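Local coordinates for ureidoglycolate hydrolase (Arabidopsis thaliana, PDB 4PXE), which hydrolyses (S)-ureidoglycolate to glyoxylate, ammonium and carbon dioxide in purine catabolism, using two manganese ions per subunit, at residues S91-I96 and I131-S136. Residues are numbered along the deposited sequence; the frame is centred on the assembly and turned at random.
Sequences SHIDAI and IILFTS. With MN (manganese (II) ion), chain C.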
# COMPACT_ATOMS: atom_id res chain seq x y z
N SER A 91 -10.68 -25.20 15.01
CA SER A 91 -9.83 -24.03 14.82
C SER A 91 -10.02 -23.51 13.40
O SER A 91 -11.02 -23.83 12.74
CB SER A 91 -8.36 -24.40 15.09
OG SER A 91 -7.56 -23.26 15.37
N HIS A 92 -9.07 -22.71 12.93
CA HIS A 92 -9.19 -22.06 11.62
C HIS A 92 -8.07 -22.51 10.68
O HIS A 92 -7.05 -23.04 11.13
CB HIS A 92 -9.11 -20.54 11.79
CG HIS A 92 -7.79 -20.08 12.33
ND1 HIS A 92 -6.80 -19.55 11.53
CD2 HIS A 92 -7.29 -20.11 13.59
CE1 HIS A 92 -5.75 -19.27 12.27
NE2 HIS A 92 -6.02 -19.59 13.52
N ILE A 93 -8.25 -22.29 9.38
CA ILE A 93 -7.16 -22.54 8.44
C ILE A 93 -6.78 -21.31 7.62
O ILE A 93 -5.86 -21.38 6.80
CB ILE A 93 -7.44 -23.73 7.50
CG1 ILE A 93 -8.66 -23.44 6.62
CG2 ILE A 93 -7.60 -25.03 8.30
CD1 ILE A 93 -9.07 -24.63 5.75
N ASP A 94 -7.47 -20.19 7.82
CA ASP A 94 -6.99 -18.99 7.13
C ASP A 94 -5.65 -18.54 7.71
O ASP A 94 -5.32 -18.86 8.85
CB ASP A 94 -8.06 -17.87 7.01
CG ASP A 94 -8.60 -17.37 8.35
OD1 ASP A 94 -8.62 -18.11 9.36
OD2 ASP A 94 -9.09 -16.22 8.36
N ALA A 95 -4.88 -17.83 6.89
CA ALA A 95 -3.52 -17.41 7.19
C ALA A 95 -3.34 -15.97 6.74
O ALA A 95 -3.63 -15.63 5.59
CB ALA A 95 -2.53 -18.29 6.46
N ILE A 96 -2.85 -15.12 7.63
CA ILE A 96 -2.57 -13.73 7.24
C ILE A 96 -1.40 -13.66 6.25
O ILE A 96 -0.65 -14.62 6.10
CB ILE A 96 -2.33 -12.81 8.47
CG1 ILE A 96 -0.96 -13.05 9.11
CG2 ILE A 96 -3.44 -12.96 9.48
CD1 ILE A 96 -0.68 -12.10 10.26
N ILE A 131 -16.09 -31.75 15.11
CA ILE A 131 -14.98 -30.90 14.72
C ILE A 131 -15.53 -29.70 13.96
O ILE A 131 -16.35 -29.84 13.05
CB ILE A 131 -14.00 -31.64 13.80
CG1 ILE A 131 -13.46 -32.89 14.50
CG2 ILE A 131 -12.86 -30.71 13.39
CD1 ILE A 131 -12.47 -33.64 13.66
N ILE A 132 -15.07 -28.51 14.34
CA ILE A 132 -15.47 -27.29 13.67
C ILE A 132 -14.29 -26.67 12.95
O ILE A 132 -13.25 -26.38 13.56
CB ILE A 132 -16.03 -26.24 14.67
CG1 ILE A 132 -17.19 -26.83 15.49
CG2 ILE A 132 -16.49 -25.00 13.92
CD1 ILE A 132 -17.67 -25.91 16.59
N LEU A 133 -14.43 -26.47 11.65
CA LEU A 133 -13.53 -25.61 10.91
C LEU A 133 -14.21 -24.26 10.82
O LEU A 133 -15.16 -24.09 10.07
CB LEU A 133 -13.24 -26.18 9.51
CG LEU A 133 -12.55 -25.23 8.52
CD1 LEU A 133 -11.28 -24.61 9.12
CD2 LEU A 133 -12.23 -25.97 7.23
N PHE A 134 -13.75 -23.30 11.62
CA PHE A 134 -14.34 -21.97 11.58
C PHE A 134 -14.07 -21.33 10.23
O PHE A 134 -13.00 -21.53 9.64
CB PHE A 134 -13.81 -21.14 12.74
CG PHE A 134 -14.21 -21.68 14.08
CD1 PHE A 134 -15.43 -21.34 14.64
CD2 PHE A 134 -13.39 -22.56 14.77
CE1 PHE A 134 -15.82 -21.86 15.87
CE2 PHE A 134 -13.78 -23.08 16.01
CZ PHE A 134 -14.99 -22.73 16.55
N THR A 135 -15.04 -20.60 9.70
CA THR A 135 -14.94 -20.14 8.33
C THR A 135 -13.76 -19.19 8.10
O THR A 135 -13.18 -19.15 7.02
CB THR A 135 -16.28 -19.52 7.84
OG1 THR A 135 -16.30 -19.51 6.41
CG2 THR A 135 -16.49 -18.10 8.39
N SER A 136 -13.42 -18.43 9.13
CA SER A 136 -12.27 -17.52 9.11
C SER A 136 -12.09 -17.01 10.52
O SER A 136 -13.07 -16.72 11.21
CB SER A 136 -12.53 -16.34 8.17
OG SER A 136 -11.66 -15.27 8.46
MN MN C . -4.78 -18.99 15.36
O HOH W 1 -10.55 -20.96 8.50
O HOH W 2 -6.60 -18.95 16.65
O HOH W 3 -4.92 -16.95 14.50
O HOH W 4 -4.06 -17.49 17.20
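Two parallel strands of the catalytic domain pair here beside the manganese site, Ser91 facing Leu133 and bonding to the residues that flank it. Ser91 N donates to Ile132 O (3.2 Å), and Phe134 N returns a bond to Ser91 O (3.0 Å). Beyond this the backbones part, and a water bridges them, accepting from Ile93 N and donating to Phe134 O. On one side Ile93 and Leu133 cross at about a right angle, CD1 of Ile93 lying 3.7 Å from CD2 of Leu133; branched apolar chains suit this place, packed against Val54 of helix 45-60. Asp94, its CG between backbone N and carbonyl carbon (chi1 59°), ties the segments together: Ser136 OG donates to OD2 (2.7 Å) from above the carboxylate plane, and the backbone N atoms of Glu137 and Glu138 also bond to the carboxylate. His92 ND1 gives weak bonds to Asp94 OD1 (3.2 Å) and, in the ring plane, Asp94 O (3.1 Å), which may steady the imidazole as NE2 binds manganese at 2.3 Å. An alanine at Asp94 would probably leave Ser136 OG and both glutamate N atoms without their shared acceptor. Asp103 and His208 share that ion; His92 and Asp94 form the His-x-Asp motif typical of M20 peptidases, the aspartate second-shell to the metal-binding histidine.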